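Local atomic coordinates of kappa-carrageenase (Zobellia galactanivorans, PDB entry 5OCR), a protein that probably hydrolyses kappa-carrageenan, a sulphated red-algal galactan, with the glycoside hydrolase family 16 catalytic domain that this chain represents. Residues W21-S26 / Y279-E284; N32-D37 / V61-G66; W53-Q58 / S88-S93; E69-H74 / P272-V277. All coordinates share one frame; numbering follows the deposited sequence.

All four contacts tie strands or loops to the beta jelly roll of this family 16 domain. Contact 4 is the buried one and joins strand 67-74 to strand 273-285; contact 1 uses the later part of strand 273-285 but is only partly buried, close to both chain ends. Contact 2 is partly buried, toward the surface, its hairpin running on into strand 67-74 (Lys62 O to Glu69 N 2.8 Å), and it works through water, a magnesium ion and one isoleucine. Contact 3 pairs strand 54-55 with strand 86-97 in parallel, whereas contacts 1 and 4 are antiparallel. Val61 of contact 2 packs on Phe91 of contact 3, and Leu70 of contact 4 meets the same phenylalanine.

Contact 1. Residues W21-S26 / Y279-E284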
# COMPACT_ATOMS: atom_id res chain seq x y z
N TRP A 21 2.16 -18.23 16.35
CA TRP A 21 2.37 -17.67 14.97
C TRP A 21 3.50 -18.35 14.27
O TRP A 21 4.59 -18.47 14.85
CB TRP A 21 2.66 -16.17 15.08
CG TRP A 21 1.53 -15.40 15.69
CD1 TRP A 21 1.39 -14.99 17.04
CD2 TRP A 21 0.34 -14.93 14.98
NE1 TRP A 21 0.19 -14.32 17.21
CE2 TRP A 21 -0.50 -14.24 16.00
CE3 TRP A 21 -0.09 -15.01 13.66
CZ2 TRP A 21 -1.69 -13.66 15.66
CZ3 TRP A 21 -1.31 -14.40 13.32
CH2 TRP A 21 -2.08 -13.75 14.30
N THR A 22 3.30 -18.78 13.03
CA THR A 22 4.33 -19.44 12.19
C THR A 22 4.67 -18.59 10.98
O THR A 22 3.78 -18.16 10.24
CB THR A 22 3.86 -20.82 11.72
OG1 THR A 22 3.60 -21.58 12.92
CG2 THR A 22 4.99 -21.49 10.97
N ILE A 23 5.95 -18.26 10.86
CA ILE A 23 6.35 -17.43 9.76
C ILE A 23 6.15 -18.14 8.43
O ILE A 23 6.28 -19.41 8.37
CB ILE A 23 7.78 -16.88 9.95
CG1 ILE A 23 7.88 -15.57 9.10
CG2 ILE A 23 8.78 -18.04 9.70
CD1 ILE A 23 8.76 -14.46 9.62
N LYS A 24 5.73 -17.37 7.40
CA LYS A 24 5.45 -17.89 6.06
C LYS A 24 6.46 -17.25 5.12
O LYS A 24 6.33 -16.07 4.75
CB LYS A 24 4.00 -17.57 5.68
CG LYS A 24 2.95 -18.23 6.61
CD LYS A 24 3.11 -19.74 6.84
CE LYS A 24 2.54 -20.58 5.72
NZ LYS A 24 2.37 -21.95 6.28
N TRP A 25 7.54 -18.00 4.81
CA TRP A 25 8.57 -17.52 3.92
C TRP A 25 8.10 -17.15 2.52
O TRP A 25 8.71 -16.29 1.92
CB TRP A 25 9.75 -18.49 3.92
CG TRP A 25 10.48 -18.30 5.22
CD1 TRP A 25 10.49 -19.16 6.37
CD2 TRP A 25 11.26 -17.12 5.60
NE1 TRP A 25 11.23 -18.60 7.36
CE2 TRP A 25 11.71 -17.35 6.98
CE3 TRP A 25 11.63 -15.91 4.94
CZ2 TRP A 25 12.53 -16.43 7.64
CZ3 TRP A 25 12.41 -14.95 5.66
CH2 TRP A 25 12.86 -15.22 6.96
N SER A 26 6.94 -17.66 2.06
CA SER A 26 6.45 -17.24 0.73
C SER A 26 6.06 -15.79 0.60
O SER A 26 5.86 -15.31 -0.53
CB SER A 26 5.26 -18.10 0.30
OG SER A 26 4.35 -18.06 1.38
N TYR A 279 12.31 -4.98 6.04
CA TYR A 279 11.81 -6.38 5.93
C TYR A 279 10.31 -6.35 5.72
O TYR A 279 9.64 -5.33 5.98
CB TYR A 279 12.16 -7.20 7.20
CG TYR A 279 11.45 -6.78 8.48
CD1 TYR A 279 10.05 -6.94 8.67
CD2 TYR A 279 12.19 -6.23 9.51
CE1 TYR A 279 9.44 -6.56 9.87
CE2 TYR A 279 11.59 -5.81 10.69
CZ TYR A 279 10.21 -5.99 10.87
OH TYR A 279 9.60 -5.63 12.05
N VAL A 280 9.81 -7.50 5.25
CA VAL A 280 8.39 -7.80 5.27
C VAL A 280 8.27 -9.16 5.84
O VAL A 280 9.06 -10.10 5.48
CB VAL A 280 7.71 -7.64 3.91
CG1 VAL A 280 8.42 -8.52 2.82
CG2 VAL A 280 6.20 -7.98 4.05
N ARG A 281 7.32 -9.33 6.74
CA ARG A 281 7.14 -10.63 7.41
C ARG A 281 5.64 -10.96 7.48
O ARG A 281 4.80 -10.11 7.79
CB ARG A 281 7.73 -10.64 8.81
CG ARG A 281 9.24 -10.44 8.84
CD ARG A 281 9.69 -10.22 10.29
NE ARG A 281 11.14 -9.96 10.26
CZ ARG A 281 11.85 -9.35 11.23
NH1 ARG A 281 11.30 -8.97 12.40
NH2 ARG A 281 13.16 -9.17 11.06
N VAL A 282 5.30 -12.21 7.18
CA VAL A 282 3.91 -12.67 7.23
C VAL A 282 3.89 -13.92 8.14
O VAL A 282 4.81 -14.78 8.03
CB VAL A 282 3.41 -13.02 5.85
CG1 VAL A 282 1.95 -13.51 5.93
CG2 VAL A 282 3.46 -11.78 4.99
N TRP A 283 2.89 -14.01 8.99
CA TRP A 283 2.69 -15.19 9.82
C TRP A 283 1.28 -15.68 9.68
O TRP A 283 0.37 -14.90 9.36
CB TRP A 283 2.90 -14.93 11.32
CG TRP A 283 4.27 -14.47 11.76
CD1 TRP A 283 5.28 -15.23 12.36
CD2 TRP A 283 4.79 -13.12 11.64
NE1 TRP A 283 6.38 -14.44 12.67
CE2 TRP A 283 6.14 -13.14 12.24
CE3 TRP A 283 4.25 -11.88 11.17
CZ2 TRP A 283 6.92 -11.98 12.37
CZ3 TRP A 283 5.04 -10.76 11.29
CH2 TRP A 283 6.31 -10.79 11.87
N GLU A 284 1.11 -16.96 9.90
CA GLU A 284 -0.25 -17.51 10.02
C GLU A 284 -0.43 -18.09 11.42
O GLU A 284 0.54 -18.52 12.07
CB GLU A 284 -0.66 -18.48 8.86
CG GLU A 284 -0.75 -17.82 7.46
CD GLU A 284 -1.08 -18.76 6.32
OE1 GLU A 284 -0.48 -19.84 6.22
OE2 GLU A 284 -1.89 -18.43 5.49
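Thr22 and Glu284 form an antiparallel hydrogen-bonded pair, with Thr22 N to Glu284 O and Glu284 N to Thr22 O each 2.9 Å. Next comes Ile23 with Trp283, a non-hydrogen-bonded pair whose CA atoms are 4.3 Å apart, and Lys24 N donates to Val282 O at 2.8 Å. The two strand axes make 135° in the N-to-C sense, well short of straight antiparallel alignment.

On one face of the sheet the Trp283 indole carries the contact, and Ile23 lies across it. With Ile23 CG1 anti to the backbone N (chi1 -156°), that atom sits over the five-membered ring, 4.2 Å from its centroid, while CD1 is shifted toward the rim near NE1 and CE2. The Trp21 side chain crosses that of Trp283 at about a right angle, its CE3 3.8 Å from Trp283 CB and its own CB beside Trp283 CD1. Trp283 NE1 donates to Gln9 O. An alanine here would probably leave Ile23 CG1 and CD1 without their aromatic floor and Gln9 O without this donor. Beside Glu284, on the face it shares with Thr22, the Lys24 chain, bent at chi2 and chi3, crosses it at about a right angle; the salt bridge from Lys24 NZ to Glu284 OE1 is long at 3.5 Å, and doubtful in detail because Glu284 has two conformers.

Strand 100-107 takes the other edge of 279-284, bonding Arg281 to Glu103 and Trp283 to Tyr101 through the backbone, while Val282 packs on Val235 of strand 233-241 and Glu284 on Phe97 of strand 86-97.

Contact 2. Residues N32-D37 / V61-G66. With MG (magnesium ion), chain F.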
# COMPACT_ATOMS: atom_id res chain seq x y z
N ASN A 32 18.17 -9.36 2.57
CA ASN A 32 19.63 -9.49 2.77
C ASN A 32 20.33 -9.82 1.47
O ASN A 32 21.53 -9.59 1.40
CB ASN A 32 19.82 -10.57 3.79
CG ASN A 32 19.66 -10.01 5.18
OD1 ASN A 32 19.86 -8.77 5.41
ND2 ASN A 32 19.33 -10.83 6.10
N LYS A 33 19.59 -10.24 0.43
CA LYS A 33 20.19 -10.52 -0.88
C LYS A 33 20.05 -9.35 -1.83
O LYS A 33 18.96 -8.83 -1.99
CB LYS A 33 19.58 -11.69 -1.57
CG LYS A 33 19.29 -12.88 -0.72
CD LYS A 33 20.51 -13.31 0.05
CE LYS A 33 21.18 -14.44 -0.70
NZ LYS A 33 21.02 -15.65 0.15
N ASN A 34 21.14 -8.97 -2.48
CA ASN A 34 20.97 -7.91 -3.43
C ASN A 34 20.16 -8.31 -4.68
O ASN A 34 19.48 -7.41 -5.24
CB ASN A 34 22.28 -7.26 -3.82
CG ASN A 34 23.03 -6.73 -2.63
OD1 ASN A 34 22.50 -5.96 -1.80
ND2 ASN A 34 24.30 -7.11 -2.56
N ASP A 35 20.16 -9.57 -5.08
CA ASP A 35 19.37 -10.05 -6.23
C ASP A 35 17.91 -10.16 -5.71
O ASP A 35 17.66 -11.00 -4.94
CB ASP A 35 19.80 -11.49 -6.66
CG ASP A 35 21.20 -11.54 -7.32
OD1 ASP A 35 21.69 -10.46 -7.73
OD2 ASP A 35 21.79 -12.67 -7.40
N PRO A 36 17.00 -9.28 -6.13
CA PRO A 36 15.56 -9.47 -5.76
C PRO A 36 15.09 -10.84 -6.08
O PRO A 36 15.43 -11.36 -7.16
CB PRO A 36 14.85 -8.44 -6.65
CG PRO A 36 15.95 -7.41 -6.96
CD PRO A 36 17.16 -8.23 -7.14
N ASP A 37 14.23 -11.39 -5.20
CA ASP A 37 13.77 -12.74 -5.34
C ASP A 37 12.53 -12.77 -6.23
O ASP A 37 11.37 -12.73 -5.73
CB ASP A 37 13.50 -13.32 -3.95
CG ASP A 37 13.11 -14.77 -3.99
OD1 ASP A 37 12.93 -15.34 -5.07
OD2 ASP A 37 13.03 -15.34 -2.92
N VAL A 61 13.45 -1.10 -8.57
CA VAL A 61 13.66 -1.91 -7.37
C VAL A 61 15.19 -2.20 -7.26
O VAL A 61 15.84 -2.63 -8.25
CB VAL A 61 12.84 -3.23 -7.34
CG1 VAL A 61 13.16 -4.09 -6.10
CG2 VAL A 61 11.36 -2.97 -7.46
N LYS A 62 15.81 -1.88 -6.14
CA LYS A 62 17.21 -2.18 -5.98
C LYS A 62 17.29 -2.60 -4.52
O LYS A 62 16.56 -2.07 -3.67
CB LYS A 62 18.01 -0.87 -6.13
CG LYS A 62 19.47 -0.94 -5.67
CD LYS A 62 20.19 0.41 -5.84
CE LYS A 62 21.54 0.35 -5.14
NZ LYS A 62 22.06 1.73 -4.95
N ILE A 63 18.16 -3.53 -4.20
CA ILE A 63 18.29 -3.87 -2.77
C ILE A 63 19.77 -3.76 -2.44
O ILE A 63 20.63 -4.21 -3.24
CB ILE A 63 17.86 -5.29 -2.55
CG1 ILE A 63 16.34 -5.47 -2.96
CG2 ILE A 63 18.10 -5.66 -1.10
CD1 ILE A 63 15.92 -6.92 -2.92
N SER A 64 20.07 -3.12 -1.33
CA SER A 64 21.47 -2.92 -0.91
C SER A 64 21.63 -3.01 0.62
O SER A 64 20.86 -2.38 1.36
CB SER A 64 21.81 -1.53 -1.42
OG SER A 64 23.11 -1.15 -1.05
N ASN A 65 22.64 -3.73 1.11
CA ASN A 65 22.96 -3.77 2.50
C ASN A 65 21.70 -3.96 3.42
O ASN A 65 21.57 -3.34 4.50
CB ASN A 65 23.81 -2.55 2.89
CG ASN A 65 25.03 -2.32 1.95
OD1 ASN A 65 25.41 -3.18 1.15
ND2 ASN A 65 25.61 -1.15 2.05
N GLY A 66 20.82 -4.87 3.03
CA GLY A 66 19.74 -5.31 3.88
C GLY A 66 18.49 -4.51 3.65
O GLY A 66 17.49 -4.80 4.33
MG MG F . 16.69 -6.13 5.90
O HOH W 1 18.72 -7.10 6.77
O HOH W 2 19.47 -4.86 -6.32
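Asn32 meets Gly66 at the tip of a beta hairpin, where Asn65 and Gly66 form a two-residue type I' turn between strands 61-64 and 67-74; both have positive phi, and at the angles of Gly66 a CB would press on the carbonyl O of Asn65. Asn32 OD1 lies 3.8 Å from Gly66 CA and accepts from a water that also binds a magnesium ion, although that water contact is improbably short and its detail doubtful. Gly66 O binds the same magnesium at 2.2 Å, and Glu30 O and Asp278 OD1 are further ligands, so the ion ties the turn to the loop before 32-37 and to strand 273-285.

Lys33 turns its carbonyl toward the hairpin, its O resting on Ile63 CG2 at 3.4 Å. At Asn34 a second water bridges the backbones, donating to Asn34 O (2.8 Å) and accepting from Ile63 N (2.8 Å). Pro36 then closes over the apolar side of the strand. Ile63 is extended at chi2 (173°), which carries CD1 out to Pro36 CA at 3.8 Å, and the two side chains slide past each other in opposite directions. Beyond it, Pro36 CG reaches Val61 CG1 at 4.4 Å.

Contact 3. Residues W53-Q58 / S88-S93; sequences WKWNNQ and SGIFKS
Trp55 has Ile90 on one face of its indole and Trp53 on the opposite one. Ile90 CG2 stands 3.3 Å above the plane, displaced toward the rim, and makes a CH-pi contact with the six-membered ring. From the other side Trp53 NE1 lies 3.2 Å above the plane, again toward the rim, while Trp55 CE3 in turn lies in the plane of the Trp53 ring, at its edge. Gly89 N sits in plane at the edge of Trp55. With Ile90 CG1 anti to the backbone N (chi1 173°), CG2 falls between the N and the carbonyl carbon, the branch that meets the ring. Trp55 NE1 donates to Pro48 O.

Strand 54-55 pairs in parallel with strand 86-97 of the jelly roll, Trp55 with Ser88: Ser88 N donates to Lys54 O at 2.7 Å, and Asn56 N to Ser88 O at 2.9 Å in a nearly straight bond of 175°. The strand then gives way to helix 57-60, with Asn56 at its N-cap. Past the last bridge a side chain takes over: Asn57 OD1 accepts from Ile90 N at 2.9 Å, and Asn57 ND2 donates to Lys43 O.

The chemistry is thus divided: main-chain bonds fix the register of the short strand 54-55, one carboxamide satisfies the buried Ile90 N where that strand has ended, and the aromatic faces supply the apolar packing beside them.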
# COMPACT_ATOMS: atom_id res chain seq x y z
N TRP A 53 0.31 5.82 -13.37
CA TRP A 53 1.73 5.59 -13.59
C TRP A 53 1.90 4.16 -13.96
O TRP A 53 0.91 3.47 -13.91
CB TRP A 53 2.54 5.91 -12.32
CG TRP A 53 2.27 4.98 -11.16
CD1 TRP A 53 2.98 3.82 -10.84
CD2 TRP A 53 1.25 5.11 -10.11
NE1 TRP A 53 2.47 3.22 -9.72
CE2 TRP A 53 1.46 3.95 -9.19
CE3 TRP A 53 0.17 5.99 -9.85
CZ2 TRP A 53 0.57 3.70 -8.09
CZ3 TRP A 53 -0.67 5.76 -8.76
CH2 TRP A 53 -0.46 4.65 -7.89
N LYS A 54 3.09 3.72 -14.33
CA LYS A 54 3.37 2.32 -14.62
C LYS A 54 4.47 1.73 -13.72
O LYS A 54 5.22 2.47 -13.08
CB LYS A 54 3.80 2.18 -16.07
CG LYS A 54 2.52 2.26 -16.92
CD LYS A 54 2.74 2.45 -18.38
CE LYS A 54 1.37 2.32 -19.07
NZ LYS A 54 0.47 3.43 -18.67
N TRP A 55 4.57 0.42 -13.72
CA TRP A 55 5.58 -0.23 -12.91
C TRP A 55 6.73 -0.57 -13.77
O TRP A 55 6.52 -0.98 -14.93
CB TRP A 55 5.01 -1.52 -12.31
CG TRP A 55 3.76 -1.28 -11.54
CD1 TRP A 55 2.45 -1.68 -11.88
CD2 TRP A 55 3.65 -0.61 -10.23
NE1 TRP A 55 1.57 -1.36 -10.88
CE2 TRP A 55 2.23 -0.62 -9.89
CE3 TRP A 55 4.56 0.03 -9.36
CZ2 TRP A 55 1.74 -0.08 -8.70
CZ3 TRP A 55 4.07 0.56 -8.16
CH2 TRP A 55 2.68 0.56 -7.86
N ASN A 56 7.93 -0.41 -13.26
CA ASN A 56 9.15 -0.92 -13.91
C ASN A 56 10.10 -1.42 -12.84
O ASN A 56 11.05 -0.73 -12.39
CB ASN A 56 9.83 0.19 -14.81
CG ASN A 56 10.97 -0.41 -15.68
OD1 ASN A 56 11.49 -1.48 -15.36
ND2 ASN A 56 11.39 0.31 -16.69
N ASN A 57 9.87 -2.66 -12.42
CA ASN A 57 10.65 -3.24 -11.37
C ASN A 57 12.13 -3.45 -11.74
O ASN A 57 12.99 -3.39 -10.88
CB ASN A 57 9.99 -4.54 -10.86
CG ASN A 57 8.81 -4.22 -9.94
OD1 ASN A 57 8.74 -3.13 -9.42
ND2 ASN A 57 7.87 -5.11 -9.83
N GLN A 58 12.42 -3.64 -13.02
CA GLN A 58 13.85 -3.76 -13.42
C GLN A 58 14.61 -2.50 -13.10
O GLN A 58 15.73 -2.56 -12.58
CB GLN A 58 13.97 -4.08 -14.92
CG GLN A 58 15.41 -4.19 -15.44
CD GLN A 58 16.26 -5.22 -14.64
OE1 GLN A 58 15.77 -6.25 -14.14
NE2 GLN A 58 17.54 -4.90 -14.47
N SER A 88 7.13 3.40 -11.36
CA SER A 88 7.44 3.09 -9.97
C SER A 88 7.85 1.68 -9.73
O SER A 88 8.14 0.90 -10.66
CB SER A 88 6.29 3.60 -9.08
OG SER A 88 6.74 3.58 -7.72
N GLY A 89 7.96 1.32 -8.44
CA GLY A 89 8.42 -0.05 -8.11
C GLY A 89 7.49 -0.70 -7.10
O GLY A 89 6.82 0.01 -6.33
N ILE A 90 7.43 -2.04 -7.08
CA ILE A 90 6.41 -2.73 -6.29
C ILE A 90 6.89 -4.14 -5.96
O ILE A 90 7.43 -4.78 -6.84
CB ILE A 90 5.04 -2.76 -6.97
CG1 ILE A 90 4.04 -3.67 -6.18
CG2 ILE A 90 5.13 -3.23 -8.45
CD1 ILE A 90 2.56 -3.44 -6.61
N PHE A 91 6.77 -4.55 -4.69
CA PHE A 91 6.88 -5.94 -4.33
C PHE A 91 5.49 -6.49 -4.12
O PHE A 91 4.76 -6.02 -3.22
CB PHE A 91 7.63 -6.12 -3.00
CG PHE A 91 9.09 -5.90 -3.10
CD1 PHE A 91 9.92 -6.88 -3.64
CD2 PHE A 91 9.65 -4.74 -2.63
CE1 PHE A 91 11.32 -6.66 -3.73
CE2 PHE A 91 11.03 -4.56 -2.68
CZ PHE A 91 11.87 -5.52 -3.25
N LYS A 92 5.08 -7.42 -4.98
CA LYS A 92 3.73 -8.11 -4.87
C LYS A 92 3.97 -9.58 -4.74
O LYS A 92 4.57 -10.21 -5.64
CB LYS A 92 2.86 -7.79 -6.06
CG LYS A 92 1.48 -8.48 -5.88
CD LYS A 92 0.68 -8.30 -7.20
CE LYS A 92 -0.60 -9.14 -6.98
NZ LYS A 92 -1.42 -9.02 -8.26
N SER A 93 3.55 -10.18 -3.62
CA SER A 93 3.80 -11.63 -3.48
C SER A 93 3.02 -12.46 -4.54
O SER A 93 1.81 -12.20 -4.82
CB SER A 93 3.50 -12.15 -2.08
OG SER A 93 2.10 -12.01 -1.77

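Contact 4. Residues E69-H74 / P272-V277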
# COMPACT_ATOMS: atom_id res chain seq x y z
N GLU A 69 14.88 -0.77 -1.90
CA GLU A 69 14.59 0.63 -2.28
C GLU A 69 13.59 0.64 -3.45
O GLU A 69 13.88 -0.04 -4.46
CB GLU A 69 15.92 1.34 -2.68
CG GLU A 69 15.69 2.78 -3.16
CD GLU A 69 16.94 3.61 -3.43
OE1 GLU A 69 18.03 3.06 -3.34
OE2 GLU A 69 16.82 4.85 -3.68
N LEU A 70 12.43 1.28 -3.33
CA LEU A 70 11.46 1.31 -4.40
C LEU A 70 11.39 2.79 -4.82
O LEU A 70 11.22 3.67 -3.99
CB LEU A 70 10.09 0.78 -3.89
CG LEU A 70 10.10 -0.68 -3.44
CD1 LEU A 70 10.61 -0.87 -2.02
CD2 LEU A 70 8.67 -1.24 -3.47
N THR A 71 11.51 3.06 -6.12
CA THR A 71 11.75 4.42 -6.59
C THR A 71 10.71 4.88 -7.61
O THR A 71 10.37 4.09 -8.55
CB THR A 71 13.18 4.49 -7.25
OG1 THR A 71 14.13 4.07 -6.26
CG2 THR A 71 13.57 5.92 -7.67
N MET A 72 10.23 6.10 -7.45
CA MET A 72 9.37 6.78 -8.46
C MET A 72 10.28 7.57 -9.40
O MET A 72 11.06 8.39 -8.94
CB MET A 72 8.43 7.74 -7.72
CG MET A 72 7.45 8.47 -8.67
SD MET A 72 6.24 7.34 -9.36
CE MET A 72 5.33 6.85 -7.84
N ARG A 73 10.20 7.31 -10.72
CA ARG A 73 11.10 7.98 -11.69
C ARG A 73 10.26 8.70 -12.73
O ARG A 73 9.13 8.27 -13.07
CB ARG A 73 11.92 6.94 -12.47
CG ARG A 73 12.97 6.32 -11.54
CD ARG A 73 13.95 5.51 -12.35
NE ARG A 73 14.69 4.62 -11.44
CZ ARG A 73 15.69 4.99 -10.65
NH1 ARG A 73 16.11 6.27 -10.65
NH2 ARG A 73 16.28 4.09 -9.86
N HIS A 74 10.79 9.79 -13.26
CA HIS A 74 10.06 10.54 -14.30
C HIS A 74 10.48 9.96 -15.63
O HIS A 74 11.69 9.79 -15.90
CB HIS A 74 10.50 12.03 -14.23
CG HIS A 74 9.85 12.91 -15.25
ND1 HIS A 74 10.49 14.02 -15.71
CD2 HIS A 74 8.58 12.93 -15.77
CE1 HIS A 74 9.64 14.66 -16.59
NE2 HIS A 74 8.51 14.01 -16.63
N PRO A 272 14.17 11.61 -8.97
CA PRO A 272 13.52 10.42 -8.39
C PRO A 272 13.43 10.52 -6.86
O PRO A 272 14.24 11.27 -6.21
CB PRO A 272 14.44 9.27 -8.81
CG PRO A 272 15.81 9.94 -9.03
CD PRO A 272 15.44 11.26 -9.65
N THR A 273 12.48 9.78 -6.27
CA THR A 273 12.44 9.73 -4.82
C THR A 273 12.13 8.28 -4.46
O THR A 273 11.57 7.53 -5.33
CB THR A 273 11.36 10.71 -4.29
OG1 THR A 273 11.52 10.80 -2.85
CG2 THR A 273 9.88 10.26 -4.58
N SER A 274 12.51 7.85 -3.23
CA SER A 274 12.45 6.44 -2.93
C SER A 274 11.85 6.22 -1.56
O SER A 274 12.01 7.05 -0.69
CB SER A 274 13.85 5.89 -2.88
OG SER A 274 14.49 5.99 -4.16
N MET A 275 11.07 5.12 -1.44
CA MET A 275 10.80 4.49 -0.11
C MET A 275 11.78 3.35 0.14
O MET A 275 12.35 2.79 -0.79
CB MET A 275 9.33 3.96 0.04
CG MET A 275 9.04 2.85 -0.99
SD MET A 275 7.33 2.30 -0.91
CE MET A 275 7.31 1.35 0.60
N TYR A 276 11.93 2.96 1.41
CA TYR A 276 12.89 1.90 1.77
C TYR A 276 12.20 0.90 2.68
O TYR A 276 11.42 1.27 3.61
CB TYR A 276 14.06 2.54 2.59
CG TYR A 276 14.77 3.53 1.74
CD1 TYR A 276 15.83 3.10 0.91
CD2 TYR A 276 14.42 4.89 1.74
CE1 TYR A 276 16.50 4.05 0.08
CE2 TYR A 276 15.08 5.83 0.90
CZ TYR A 276 16.10 5.37 0.10
OH TYR A 276 16.78 6.29 -0.66
N VAL A 277 12.51 -0.37 2.48
CA VAL A 277 11.89 -1.40 3.30
C VAL A 277 13.02 -2.30 3.86
O VAL A 277 13.79 -2.93 3.07
CB VAL A 277 10.94 -2.26 2.44
CG1 VAL A 277 10.26 -3.30 3.33
CG2 VAL A 277 9.87 -1.44 1.68
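Glu69 and Ser274 meet side chain to side chain: Ser274 OG donates to Glu69 OE2 at 2.6 Å, using the anti lone pair of that oxygen. Thr71 OG1 is 2.9 Å from Ser274 OG, a bond whose proton is not settled, and as Ser274 has two conformers this cluster holds for one of them. Glu69 is extended, CG anti to the backbone N (chi1 177°), and lies side by side with Tyr276, its CG 3.6 Å from Tyr276 CE1. An alanine in place of Glu69 would probably leave Ser274 OG without its carboxylate acceptor and open a gap beside the Tyr276 ring.

The strands holding these groups run antiparallel at 162°. Leu70 N to Met275 O (3.0 Å) and Met275 N to Leu70 O (2.9 Å) fix one hydrogen-bonded pair; Met72 N to Thr273 O (2.9 Å) fixes the next.

Leu70, Met72 and Met275 occupy the other face, and both methionines reach Leu239 of strand 233-241. Thr273, on the same face, has its hydroxyl bonded to Asp110. The two faces thus differ in chemistry: hydroxyls and a carboxylate on the Glu69 and Ser274 side, largely apolar packing inside the sandwich on the other.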